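Local coordinates for protein RhCC (Rhodococcus jostii, PDB 4U5R) that probably acts as a cofactor-independent oxygenase of the tautomerase superfamily and, in its natural form, binds magnesium, at residues T25-D30 against A80-V85; V32-F37 against H68-M73; Q116-P121 against K129-E134. The protein carries 1 engineered substitution. All blocks are in the same frame, centred on the assembly; numbering follows the deposited sequence.

Overall arrangement
Contacts 1 and 2 lie near the centre of one subunit of a trimer, contact 3 farther out. Contact 1 is fully buried and joins helices 14-32 and 76-90. Contact 2, partly buried, brings together the loops at the C-terminal end of helix 14-32 and the C-terminal end of strand 61-68, and it touches contact 1 through Tyr28 and His68. Contact 3, also partly buried, settles helix 126-134 against the loop after strand 113-115; its Trp131 meets Phe37 and Pro35 of contact 2. None has a hydrogen bond across its segments: contact 1 relies on aliphatic and sulfur packing, contact 2 on methyls against a guanidinium, contact 3 on proline against indole.

Contact 1: T25-D30 against A80-V85; sequences TSIYVD and ALMMTV
The thioether of Met82 reaches the hydroxyl end of the Tyr28 ring rather than its centre, bringing CE of Met82 to 3.6 Å from OH of Tyr28. The sulfur follows obliquely in a Met-aromatic contact, SD of Met82 lying 5.4 Å from the centroid of the Tyr28 ring and 48° off its normal. The two side chains run roughly perpendicular. Met82 leaves its helix with CG anti to the backbone N (chi1 172°), then bends at chi2 and chi3, which carries the methyl across to the tyrosine. Tyr28 OH has polar partners of its own: it is hydrogen-bonded to His68 NE2 and to Trp3 NE1, so the phenol is fixed from the sheet side while the methyl rests beside it. Helices 14-32 and 76-90 belong to the two beta-alpha-beta units of the tautomerase fold, and here they pack against the four-stranded sheet. The segment axes of 25-30 and 80-85 run 141° apart in direction and stay 11.4 Å from each other, a spacing bridged by the side chains of Ile27, Tyr28, Met82 and Val85. The backbones draw nearest where CA of Ile27 is 7.3 Å from CA of Val85. There the two branched side chains lie alongside each other, pointing opposite ways, CG1 of Ile27 meeting CG1 of Val85 at 3.8 Å. CG2 of Ile27 also faces the sulfur, 4.3 Å from SD of Met82, so the isoleucine touches both Val85 and Met82. Ile105 of strand 100-107 meets Met82, and Tyr31 of helix 14-32 adjoins Val85. Tyr28 additionally touches Pro1, the amino-terminal proline that is a hallmark of the superfamily, and its side chain lies about 11 Å from that of Ala106, an engineered residue at the magnesium-binding position.

Contact 2: V32-F37 against H68-M73; sequences VNLPRF and HIARQM
Ala70 meets Leu34 lightly, its CB 4.5 Å from CD1 of Leu34, just after the chain has left strand 61-68 at His68. Arg71 follows and carries most of the contact. Its side chain bends at chi2 (-78°), folding the guanidinium back toward the loop that leaves helix 14-32. CD1 of Leu34 sits over one face of this flat group, 3.4 Å above its plane and displaced toward the rim, where it is 3.6 Å from NH1 of Arg71. Val32, at the end of helix 14-32, comes in obliquely, placing its CG2 3.3 Å from NE of Arg71, a close approach of a methyl to a polar nitrogen. Both aliphatic residues meet the guanidinium by packing, with no hydrogen bond between the segments, while its charge is answered by a salt bridge from NH2 of Arg71 to Glu128 OE1 on helix 126-134. Farther on, Met73 turns to helix 76-90, touching Val78, and to Leu112 of the second subunit. The contact thus joins the loop leading from helix 14-32 into strand 40-46 with the loop leading from strand 61-68 into helix 76-90, and helix 126-134 closes over it, its Glu128 also resting on Leu34 and Pro35.

Contact 3: Q116-P121 against K129-E134; sequences QGLVPP and KLWAKE
The non-helical chain of 116-121 passes helix 126-134 most closely where CA of Pro121 is 8.5 Å from CA of Trp131, a gap bridged by the indole. Pro121 lies over one face of it in a CH-pi contact: its CD is 3.4 Å from the centroid of the six-membered ring of Trp131 and only 7° off the ring normal. With CG anti to the carbonyl carbon (chi1 -82°), Trp131 extends its benzo end into the loop. There Leu118 crosses at a slant, CD1 at 3.9 Å from CZ2 of Trp131, and CA of Pro120 is likewise 3.9 Å from CH2 of Trp131. The indole nitrogen is hydrogen-bonded to Ile138 O, and Gln116 at the start of the loop bonds to Asp100 and Trp101 of the third subunit. Replacing this indole by an alanine is likely to leave Pro121 and Leu118 without the surface they pack on, and Ile138 O without its N-H partner. The proline CD hydrogens are probably mildly polarised by the adjoining nitrogen and would suit the electron-rich indole face, so this junction of loop and helix probably rests on dispersion with a weak electrostatic part; no hydrogen bond joins the segments.

Contact 1: T25-D30 against A80-V85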
ATOM      1  N   THR B  25       3.296   7.183 -17.660  1.00 13.25           N
ATOM      2  CA  THR B  25       3.315   8.640 -17.532  1.00 17.58           C
ATOM      3  C   THR B  25       2.433   9.303 -18.588  1.00 13.74           C
ATOM      4  O   THR B  25       1.699  10.250 -18.287  1.00 13.94           O
ATOM      5  CB  THR B  25       4.752   9.175 -17.655  1.00 13.18           C
ATOM      6  OG1 THR B  25       5.545   8.631 -16.597  1.00 13.33           O
ATOM      7  CG2 THR B  25       4.792  10.712 -17.581  1.00 13.08           C
ATOM      8  N   SER B  26       2.486   8.800 -19.822  1.00 15.26           N
ATOM      9  CA  SER B  26       1.684   9.398 -20.898  1.00 14.41           C
ATOM     10  C   SER B  26       0.161   9.376 -20.619  1.00 13.95           C
ATOM     11  O   SER B  26      -0.558  10.282 -21.039  1.00 17.26           O
ATOM     12  CB  SER B  26       1.987   8.705 -22.231  1.00 19.69           C
ATOM     13  OG  SER B  26       1.323   7.457 -22.331  1.00 19.91           O
ATOM     14  N   ILE B  27      -0.329   8.365 -19.897  1.00 15.26           N
ATOM     15  CA  ILE B  27      -1.725   8.360 -19.452  1.00 14.43           C
ATOM     16  C   ILE B  27      -2.124   9.674 -18.779  1.00 16.31           C
ATOM     17  O   ILE B  27      -3.139  10.287 -19.125  1.00 21.31           O
ATOM     18  CB  ILE B  27      -2.021   7.213 -18.452  1.00 14.95           C
ATOM     19  CG1 ILE B  27      -1.767   5.845 -19.090  1.00 18.66           C
ATOM     20  CG2 ILE B  27      -3.462   7.292 -17.976  1.00 16.17           C
ATOM     21  CD1 ILE B  27      -1.972   4.668 -18.132  1.00 18.51           C
ATOM     22  N   TYR B  28      -1.322  10.108 -17.816  1.00 15.27           N
ATOM     23  CA  TYR B  28      -1.705  11.251 -16.997  1.00 14.98           C
ATOM     24  C   TYR B  28      -1.400  12.579 -17.668  1.00 15.34           C
ATOM     25  O   TYR B  28      -2.128  13.550 -17.462  1.00 17.82           O
ATOM     26  CB  TYR B  28      -1.020  11.178 -15.637  1.00 15.38           C
ATOM     27  CG  TYR B  28      -1.338   9.890 -14.927  1.00 11.23           C
ATOM     28  CD1 TYR B  28      -2.521   9.748 -14.206  1.00 15.61           C
ATOM     29  CD2 TYR B  28      -0.466   8.806 -14.993  1.00 14.73           C
ATOM     30  CE1 TYR B  28      -2.828   8.557 -13.562  1.00 13.23           C
ATOM     31  CE2 TYR B  28      -0.765   7.612 -14.353  1.00 15.13           C
ATOM     32  CZ  TYR B  28      -1.938   7.497 -13.637  1.00 14.75           C
ATOM     33  OH  TYR B  28      -2.221   6.313 -12.995  1.00 14.10           O
ATOM     34  N   VAL B  29      -0.333  12.615 -18.464  1.00 16.94           N
ATOM     35  CA  VAL B  29      -0.042  13.778 -19.303  1.00 17.83           C
ATOM     36  C   VAL B  29      -1.147  13.975 -20.336  1.00 20.84           C
ATOM     37  O   VAL B  29      -1.689  15.073 -20.477  1.00 21.27           O
ATOM     38  CB  VAL B  29       1.303  13.645 -20.049  1.00 13.91           C
ATOM     39  CG1 VAL B  29       1.476  14.820 -21.018  1.00 16.93           C
ATOM     40  CG2 VAL B  29       2.462  13.598 -19.083  1.00 16.39           C
ATOM     41  N   ASP B  30      -1.495  12.904 -21.043  1.00 22.47           N
ATOM     42  CA  ASP B  30      -2.448  13.005 -22.145  1.00 20.57           C
ATOM     43  C   ASP B  30      -3.871  13.285 -21.678  1.00 22.25           C
ATOM     44  O   ASP B  30      -4.590  14.063 -22.307  1.00 32.94           O
ATOM     45  CB  ASP B  30      -2.432  11.729 -22.997  1.00 22.85           C
ATOM     46  CG  ASP B  30      -1.144  11.566 -23.773  1.00 24.10           C
ATOM     47  OD1 ASP B  30      -0.380  12.550 -23.837  1.00 24.60           O
ATOM     48  OD2 ASP B  30      -0.904  10.470 -24.336  1.00 21.73           O
ATOM     49  N   ALA B  80     -13.843   3.370 -15.598  1.00 15.79           N
ATOM     50  CA  ALA B  80     -13.648   2.269 -16.547  1.00 16.12           C
ATOM     51  C   ALA B  80     -12.588   2.599 -17.602  1.00 17.14           C
ATOM     52  O   ALA B  80     -11.799   1.742 -17.988  1.00 17.43           O
ATOM     53  CB  ALA B  80     -14.970   1.907 -17.216  1.00 18.17           C
ATOM     54  N   LEU B  81     -12.571   3.847 -18.058  1.00 15.57           N
ATOM     55  CA  LEU B  81     -11.610   4.293 -19.056  1.00 18.30           C
ATOM     56  C   LEU B  81     -10.180   4.256 -18.509  1.00 17.86           C
ATOM     57  O   LEU B  81      -9.251   3.879 -19.219  1.00 15.83           O
ATOM     58  CB  LEU B  81     -11.971   5.701 -19.537  1.00 18.78           C
ATOM     59  CG  LEU B  81     -11.085   6.310 -20.622  1.00 19.15           C
ATOM     60  CD1 LEU B  81     -10.956   5.372 -21.812  1.00 19.56           C
ATOM     61  CD2 LEU B  81     -11.661   7.650 -21.058  1.00 19.79           C
ATOM     62  N   MET B  82     -10.011   4.624 -17.244  1.00 16.27           N
ATOM     63  CA  MET B  82      -8.708   4.527 -16.593  1.00 13.91           C
ATOM     64  C   MET B  82      -8.151   3.096 -16.625  1.00 12.47           C
ATOM     65  O   MET B  82      -6.975   2.878 -16.974  1.00 12.81           O
ATOM     66  CB  MET B  82      -8.797   5.008 -15.139  1.00 14.58           C
ATOM     67  CG  MET B  82      -7.523   4.752 -14.329  1.00 15.90           C
ATOM     68  SD  MET B  82      -6.153   5.733 -14.957  1.00 15.30           S
ATOM     69  CE  MET B  82      -4.792   4.586 -14.749  1.00 15.97           C
ATOM     70  N   MET B  83      -8.992   2.134 -16.247  1.00 13.87           N
ATOM     71  CA  MET B  83      -8.619   0.721 -16.304  1.00 12.99           C
ATOM     72  C   MET B  83      -8.329   0.296 -17.735  1.00 15.67           C
ATOM     73  O   MET B  83      -7.373  -0.435 -17.993  1.00 14.02           O
ATOM     74  CB  MET B  83      -9.722  -0.166 -15.708  1.00 12.71           C
ATOM     75  CG  MET B  83     -10.099   0.196 -14.279  1.00 13.27           C
ATOM     76  SD  MET B  83      -8.687   0.486 -13.179  1.00 13.49           S
ATOM     77  CE  MET B  83      -7.893  -1.127 -13.041  1.00 11.96           C
ATOM     78  N   THR B  84      -9.149   0.766 -18.669  1.00 15.92           N
ATOM     79  CA  THR B  84      -8.979   0.379 -20.064  1.00 16.22           C
ATOM     80  C   THR B  84      -7.646   0.890 -20.597  1.00 13.14           C
ATOM     81  O   THR B  84      -6.880   0.148 -21.209  1.00 14.95           O
ATOM     82  CB  THR B  84     -10.145   0.899 -20.934  1.00 15.08           C
ATOM     83  OG1 THR B  84     -11.364   0.281 -20.500  1.00 18.80           O
ATOM     84  CG2 THR B  84      -9.911   0.570 -22.404  1.00 23.67           C
ATOM     85  N   VAL B  85      -7.347   2.156 -20.335  1.00 14.04           N
ATOM     86  CA  VAL B  85      -6.107   2.734 -20.828  1.00 14.22           C
ATOM     87  C   VAL B  85      -4.867   2.137 -20.134  1.00 15.80           C
ATOM     88  O   VAL B  85      -3.841   1.897 -20.774  1.00 15.87           O
ATOM     89  CB  VAL B  85      -6.127   4.263 -20.664  1.00 16.32           C
ATOM     90  CG1 VAL B  85      -4.806   4.855 -21.101  1.00 17.56           C
ATOM     91  CG2 VAL B  85      -7.259   4.851 -21.495  1.00 18.95           C
TER

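Contact 2: V32-F37 against H68-M73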
ATOM      1  N   VAL B  32      -4.952  14.381 -18.460  1.00 25.28           N
ATOM      2  CA  VAL B  32      -5.221  15.387 -17.436  1.00 34.72           C
ATOM      3  C   VAL B  32      -4.057  16.380 -17.244  1.00 29.74           C
ATOM      4  O   VAL B  32      -3.990  17.080 -16.231  1.00 45.98           O
ATOM      5  CB  VAL B  32      -5.587  14.687 -16.094  1.00 34.94           C
ATOM      6  CG1 VAL B  32      -4.349  14.151 -15.384  1.00 40.04           C
ATOM      7  CG2 VAL B  32      -6.404  15.607 -15.193  1.00 54.95           C
ATOM      8  N   ASN B  33      -3.186  16.467 -18.252  1.00 27.74           N
ATOM      9  CA  ASN B  33      -1.975  17.306 -18.240  1.00 22.29           C
ATOM     10  C   ASN B  33      -1.346  17.437 -16.860  1.00 24.68           C
ATOM     11  O   ASN B  33      -1.073  18.530 -16.366  1.00 24.61           O
ATOM     12  CB  ASN B  33      -2.254  18.700 -18.818  1.00 26.52           C
ATOM     13  CG  ASN B  33      -0.972  19.505 -19.049  1.00 43.70           C
ATOM     14  OD1 ASN B  33       0.007  18.993 -19.597  1.00 42.82           O
ATOM     15  ND2 ASN B  33      -0.980  20.768 -18.634  1.00 40.46           N
ATOM     16  N   LEU B  34      -1.137  16.294 -16.232  1.00 22.18           N
ATOM     17  CA  LEU B  34      -0.416  16.237 -14.982  1.00 17.16           C
ATOM     18  C   LEU B  34       1.060  16.496 -15.258  1.00 15.92           C
ATOM     19  O   LEU B  34       1.585  16.081 -16.297  1.00 15.98           O
ATOM     20  CB  LEU B  34      -0.605  14.865 -14.331  1.00 21.37           C
ATOM     21  CG  LEU B  34      -1.079  14.771 -12.889  1.00 25.88           C
ATOM     22  CD1 LEU B  34      -2.298  15.639 -12.708  1.00 19.87           C
ATOM     23  CD2 LEU B  34      -1.391  13.321 -12.538  1.00 26.09           C
ATOM     24  N   PRO B  35       1.737  17.174 -14.328  1.00 12.99           N
ATOM     25  CA  PRO B  35       3.197  17.266 -14.406  1.00 12.34           C
ATOM     26  C   PRO B  35       3.785  15.861 -14.490  1.00 13.82           C
ATOM     27  O   PRO B  35       3.333  14.975 -13.751  1.00 14.75           O
ATOM     28  CB  PRO B  35       3.588  17.962 -13.099  1.00 15.42           C
ATOM     29  CG  PRO B  35       2.345  18.706 -12.686  1.00 13.29           C
ATOM     30  CD  PRO B  35       1.184  17.887 -13.159  1.00 12.59           C
ATOM     31  N   ARG B  36       4.732  15.651 -15.394  1.00 15.34           N
ATOM     32  CA  ARG B  36       5.248  14.312 -15.625  1.00 14.14           C
ATOM     33  C   ARG B  36       5.822  13.727 -14.347  1.00 13.83           C
ATOM     34  O   ARG B  36       5.619  12.539 -14.059  1.00 15.34           O
ATOM     35  CB  ARG B  36       6.305  14.323 -16.729  1.00 16.33           C
ATOM     36  CG  ARG B  36       5.787  14.754 -18.082  1.00 20.99           C
ATOM     37  CD  ARG B  36       6.939  14.838 -19.060  1.00 22.46           C
ATOM     38  NE  ARG B  36       7.608  13.547 -19.114  1.00 24.83           N
ATOM     39  CZ  ARG B  36       7.234  12.562 -19.921  1.00 26.36           C
ATOM     40  NH1 ARG B  36       7.879  11.407 -19.900  1.00 22.08           N
ATOM     41  NH2 ARG B  36       6.211  12.740 -20.752  1.00 27.68           N
ATOM     42  N   PHE B  37       6.500  14.553 -13.552  1.00 14.52           N
ATOM     43  CA  PHE B  37       7.199  14.037 -12.382  1.00 15.19           C
ATOM     44  C   PHE B  37       6.266  13.576 -11.247  1.00 12.54           C
ATOM     45  O   PHE B  37       6.748  12.932 -10.317  1.00 15.05           O
ATOM     46  CB  PHE B  37       8.201  15.064 -11.829  1.00 14.52           C
ATOM     47  CG  PHE B  37       7.561  16.275 -11.215  1.00 13.56           C
ATOM     48  CD1 PHE B  37       7.229  16.303  -9.869  1.00 17.42           C
ATOM     49  CD2 PHE B  37       7.337  17.400 -11.982  1.00 14.11           C
ATOM     50  CE1 PHE B  37       6.646  17.429  -9.315  1.00 17.63           C
ATOM     51  CE2 PHE B  37       6.758  18.531 -11.428  1.00 15.17           C
ATOM     52  CZ  PHE B  37       6.420  18.540 -10.091  1.00 15.40           C
ATOM     53  N   HIS B  68      -3.925   6.667  -6.538  1.00 13.12           N
ATOM     54  CA  HIS B  68      -4.185   7.951  -7.163  1.00 14.03           C
ATOM     55  C   HIS B  68      -4.367   8.967  -6.061  1.00 14.08           C
ATOM     56  O   HIS B  68      -5.183   8.753  -5.159  1.00 15.09           O
ATOM     57  CB  HIS B  68      -5.428   7.894  -8.040  1.00 13.54           C
ATOM     58  CG  HIS B  68      -5.180   7.349  -9.410  1.00 11.94           C
ATOM     59  ND1 HIS B  68      -6.168   7.296 -10.366  1.00 14.87           N
ATOM     60  CD2 HIS B  68      -4.059   6.860  -9.999  1.00 13.61           C
ATOM     61  CE1 HIS B  68      -5.673   6.799 -11.485  1.00 14.18           C
ATOM     62  NE2 HIS B  68      -4.394   6.524 -11.289  1.00 13.24           N
ATOM     63  N   ILE B  69      -3.608  10.056  -6.144  1.00 14.44           N
ATOM     64  CA  ILE B  69      -3.557  11.071  -5.101  1.00 14.92           C
ATOM     65  C   ILE B  69      -4.046  12.422  -5.580  1.00 18.57           C
ATOM     66  O   ILE B  69      -4.775  13.107  -4.869  1.00 19.14           O
ATOM     67  CB  ILE B  69      -2.124  11.237  -4.574  1.00 13.73           C
ATOM     68  CG1 ILE B  69      -1.508   9.860  -4.308  1.00 13.08           C
ATOM     69  CG2 ILE B  69      -2.118  12.111  -3.324  1.00 14.23           C
ATOM     70  CD1 ILE B  69       0.036   9.842  -4.357  1.00 15.09           C
ATOM     71  N   ALA B  70      -3.639  12.805  -6.787  1.00 14.63           N
ATOM     72  CA  ALA B  70      -3.878  14.160  -7.273  1.00 17.23           C
ATOM     73  C   ALA B  70      -5.331  14.354  -7.707  1.00 20.93           C
ATOM     74  O   ALA B  70      -5.930  15.398  -7.445  1.00 29.30           O
ATOM     75  CB  ALA B  70      -2.922  14.485  -8.420  1.00 15.82           C
ATOM     76  N   ARG B  71      -5.909  13.346  -8.350  1.00 20.62           N
ATOM     77  CA  ARG B  71      -7.270  13.472  -8.860  1.00 26.47           C
ATOM     78  C   ARG B  71      -8.176  12.371  -8.322  1.00 22.51           C
ATOM     79  O   ARG B  71      -7.719  11.267  -8.021  1.00 17.76           O
ATOM     80  CB  ARG B  71      -7.282  13.429 -10.394  1.00 19.56           C
ATOM     81  CG  ARG B  71      -6.446  14.494 -11.097  1.00 19.45           C
ATOM     82  CD  ARG B  71      -7.140  15.849 -11.106  1.00 29.34           C
ATOM     83  NE  ARG B  71      -6.614  16.730 -12.150  1.00 25.34           N
ATOM     84  CZ  ARG B  71      -5.527  17.482 -12.018  1.00 22.07           C
ATOM     85  NH1 ARG B  71      -4.833  17.454 -10.887  1.00 25.11           N
ATOM     86  NH2 ARG B  71      -5.127  18.256 -13.021  1.00 21.75           N
ATOM     87  N   GLN B  72      -9.462  12.683  -8.198  1.00 20.68           N
ATOM     88  CA  GLN B  72     -10.479  11.667  -7.972  1.00 23.46           C
ATOM     89  C   GLN B  72     -11.162  11.356  -9.293  1.00 24.21           C
ATOM     90  O   GLN B  72     -11.284  12.227 -10.152  1.00 29.14           O
ATOM     91  CB  GLN B  72     -11.515  12.132  -6.948  1.00 28.42           C
ATOM     92  CG  GLN B  72     -11.226  11.727  -5.515  1.00 32.42           C
ATOM     93  CD  GLN B  72     -12.405  11.987  -4.591  1.00 48.24           C
ATOM     94  OE1 GLN B  72     -13.112  12.987  -4.731  1.00 33.78           O
ATOM     95  NE2 GLN B  72     -12.630  11.076  -3.651  1.00 39.63           N
ATOM     96  N   MET B  73     -11.607  10.115  -9.449  1.00 22.62           N
ATOM     97  CA  MET B  73     -12.374   9.724 -10.623  1.00 18.90           C
ATOM     98  C   MET B  73     -13.823   9.535 -10.201  1.00 19.71           C
ATOM     99  O   MET B  73     -14.144   8.604  -9.463  1.00 21.50           O
ATOM    100  CB  MET B  73     -11.802   8.451 -11.244  1.00 16.21           C
ATOM    101  CG  MET B  73     -10.400   8.627 -11.792  1.00 17.73           C
ATOM    102  SD  MET B  73      -9.668   7.098 -12.406  1.00 19.16           S
ATOM    103  CE  MET B  73      -9.487   6.160 -10.893  1.00 21.55           C
TER

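Contact 3: Q116-P121 against K129-E134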
ATOM      1  N   GLN B 116       8.709  17.160  -2.786  1.00 10.22           N
ATOM      2  CA  GLN B 116       9.850  18.014  -2.411  1.00 11.30           C
ATOM      3  C   GLN B 116       9.507  18.959  -1.245  1.00 13.01           C
ATOM      4  O   GLN B 116       9.993  20.100  -1.183  1.00 13.14           O
ATOM      5  CB  GLN B 116      10.345  18.818  -3.621  1.00 11.97           C
ATOM      6  CG  GLN B 116      11.862  19.005  -3.692  1.00 12.26           C
ATOM      7  CD  GLN B 116      12.620  17.783  -4.199  1.00 12.53           C
ATOM      8  OE1 GLN B 116      12.071  16.691  -4.341  1.00 12.35           O
ATOM      9  NE2 GLN B 116      13.891  17.977  -4.494  1.00 13.06           N
ATOM     10  N   GLY B 117       8.678  18.468  -0.329  1.00 11.46           N
ATOM     11  CA  GLY B 117       8.233  19.221   0.832  1.00 10.99           C
ATOM     12  C   GLY B 117       7.174  20.273   0.543  1.00 11.51           C
ATOM     13  O   GLY B 117       6.787  21.006   1.450  1.00 13.22           O
ATOM     14  N   LEU B 118       6.713  20.353  -0.706  1.00 13.37           N
ATOM     15  CA  LEU B 118       5.775  21.399  -1.125  1.00 12.88           C
ATOM     16  C   LEU B 118       4.349  20.882  -1.235  1.00 12.54           C
ATOM     17  O   LEU B 118       4.128  19.724  -1.587  1.00 12.04           O
ATOM     18  CB  LEU B 118       6.197  21.994  -2.478  1.00 12.85           C
ATOM     19  CG  LEU B 118       7.590  22.618  -2.591  1.00 14.53           C
ATOM     20  CD1 LEU B 118       7.906  23.011  -4.030  1.00 17.06           C
ATOM     21  CD2 LEU B 118       7.692  23.826  -1.656  1.00 16.93           C
ATOM     22  N   VAL B 119       3.391  21.762  -0.962  1.00 13.76           N
ATOM     23  CA  VAL B 119       1.985  21.488  -1.239  1.00 11.88           C
ATOM     24  C   VAL B 119       1.771  21.540  -2.743  1.00 10.24           C
ATOM     25  O   VAL B 119       1.994  22.580  -3.358  1.00 12.36           O
ATOM     26  CB  VAL B 119       1.060  22.521  -0.554  1.00 12.28           C
ATOM     27  CG1 VAL B 119      -0.404  22.309  -0.959  1.00 13.85           C
ATOM     28  CG2 VAL B 119       1.231  22.485   0.959  1.00 12.88           C
ATOM     29  N   PRO B 120       1.355  20.419  -3.350  1.00 11.80           N
ATOM     30  CA  PRO B 120       1.043  20.505  -4.780  1.00 13.39           C
ATOM     31  C   PRO B 120      -0.099  21.487  -5.057  1.00 16.29           C
ATOM     32  O   PRO B 120      -1.003  21.629  -4.239  1.00 15.91           O
ATOM     33  CB  PRO B 120       0.653  19.062  -5.134  1.00 15.74           C
ATOM     34  CG  PRO B 120       1.399  18.234  -4.116  1.00 16.41           C
ATOM     35  CD  PRO B 120       1.286  19.029  -2.857  1.00 12.79           C
ATOM     36  N   PRO B 121      -0.036  22.185  -6.196  1.00 12.32           N
ATOM     37  CA  PRO B 121      -1.040  23.224  -6.478  1.00 12.85           C
ATOM     38  C   PRO B 121      -2.403  22.641  -6.847  1.00 17.23           C
ATOM     39  O   PRO B 121      -2.502  21.449  -7.106  1.00 15.45           O
ATOM     40  CB  PRO B 121      -0.428  23.988  -7.657  1.00 16.30           C
ATOM     41  CG  PRO B 121       0.518  23.029  -8.279  1.00 15.44           C
ATOM     42  CD  PRO B 121       1.076  22.214  -7.154  1.00 12.83           C
ATOM     43  N   LYS B 129      -0.083  24.040 -14.028  1.00 17.63           N
ATOM     44  CA  LYS B 129       0.405  24.117 -15.396  1.00 14.99           C
ATOM     45  C   LYS B 129       1.869  24.540 -15.474  1.00 15.69           C
ATOM     46  O   LYS B 129       2.600  24.089 -16.345  1.00 15.59           O
ATOM     47  CB  LYS B 129      -0.447  25.086 -16.219  1.00 18.42           C
ATOM     48  CG  LYS B 129      -1.885  24.643 -16.431  1.00 19.60           C
ATOM     49  CD  LYS B 129      -2.620  25.643 -17.323  1.00 28.68           C
ATOM     50  CE  LYS B 129      -4.040  25.193 -17.658  1.00 26.07           C
ATOM     51  NZ  LYS B 129      -4.942  25.233 -16.474  1.00 26.94           N
ATOM     52  N   LEU B 130       2.286  25.420 -14.567  1.00 15.48           N
ATOM     53  CA  LEU B 130       3.677  25.864 -14.491  1.00 15.39           C
ATOM     54  C   LEU B 130       4.614  24.741 -14.058  1.00 15.21           C
ATOM     55  O   LEU B 130       5.688  24.534 -14.628  1.00 13.91           O
ATOM     56  CB  LEU B 130       3.792  27.037 -13.513  1.00 16.74           C
ATOM     57  CG  LEU B 130       5.111  27.806 -13.491  1.00 17.94           C
ATOM     58  CD1 LEU B 130       5.358  28.462 -14.842  1.00 21.41           C
ATOM     59  CD2 LEU B 130       5.093  28.857 -12.382  1.00 21.08           C
ATOM     60  N   TRP B 131       4.190  24.025 -13.027  1.00 14.17           N
ATOM     61  CA  TRP B 131       4.900  22.832 -12.598  1.00 13.56           C
ATOM     62  C   TRP B 131       5.049  21.824 -13.735  1.00 13.89           C
ATOM     63  O   TRP B 131       6.100  21.205 -13.876  1.00 12.15           O
ATOM     64  CB  TRP B 131       4.176  22.187 -11.418  1.00 12.86           C
ATOM     65  CG  TRP B 131       4.464  22.797 -10.085  1.00 15.05           C
ATOM     66  CD1 TRP B 131       4.813  24.095  -9.817  1.00 13.89           C
ATOM     67  CD2 TRP B 131       4.428  22.124  -8.826  1.00 13.14           C
ATOM     68  NE1 TRP B 131       4.994  24.267  -8.461  1.00 12.51           N
ATOM     69  CE2 TRP B 131       4.765  23.072  -7.832  1.00 12.32           C
ATOM     70  CE3 TRP B 131       4.140  20.810  -8.440  1.00 14.72           C
ATOM     71  CZ2 TRP B 131       4.824  22.746  -6.482  1.00 11.66           C
ATOM     72  CZ3 TRP B 131       4.183  20.491  -7.102  1.00 12.32           C
ATOM     73  CH2 TRP B 131       4.533  21.453  -6.135  1.00 10.75           C
ATOM     74  N   ALA B 132       4.007  21.671 -14.549  1.00 14.67           N
ATOM     75  CA  ALA B 132       4.051  20.726 -15.672  1.00 14.82           C
ATOM     76  C   ALA B 132       5.045  21.195 -16.746  1.00 14.68           C
ATOM     77  O   ALA B 132       5.890  20.418 -17.206  1.00 15.21           O
ATOM     78  CB  ALA B 132       2.663  20.534 -16.267  1.00 15.90           C
ATOM     79  N   LYS B 133       4.971  22.477 -17.099  1.00 18.32           N
ATOM     80  CA  LYS B 133       5.837  23.051 -18.123  1.00 19.15           C
ATOM     81  C   LYS B 133       7.315  22.974 -17.727  1.00 18.46           C
ATOM     82  O   LYS B 133       8.184  22.643 -18.544  1.00 22.76           O
ATOM     83  CB  LYS B 133       5.426  24.508 -18.387  1.00 18.83           C
ATOM     84  CG  LYS B 133       6.132  25.175 -19.555  1.00 30.40           C
ATOM     85  CD  LYS B 133       5.696  26.626 -19.710  1.00 30.92           C
ATOM     86  CE  LYS B 133       6.041  27.438 -18.468  1.00 30.61           C
ATOM     87  NZ  LYS B 133       7.508  27.422 -18.172  1.00 32.80           N
ATOM     88  N   GLU B 134       7.598  23.281 -16.470  1.00 15.22           N
ATOM     89  CA  GLU B 134       8.960  23.249 -15.964  1.00 16.31           C
ATOM     90  C   GLU B 134       9.408  21.835 -15.647  1.00 17.20           C
ATOM     91  O   GLU B 134      10.604  21.538 -15.614  1.00 19.58           O
ATOM     92  CB  GLU B 134       9.075  24.114 -14.709  1.00 18.95           C
ATOM     93  CG  GLU B 134       8.849  25.579 -14.972  1.00 21.91           C
ATOM     94  CD  GLU B 134      10.022  26.212 -15.694  1.00 33.23           C
ATOM     95  OE1 GLU B 134      11.125  25.620 -15.676  1.00 26.64           O
ATOM     96  OE2 GLU B 134       9.839  27.297 -16.282  1.00 32.30           O
TER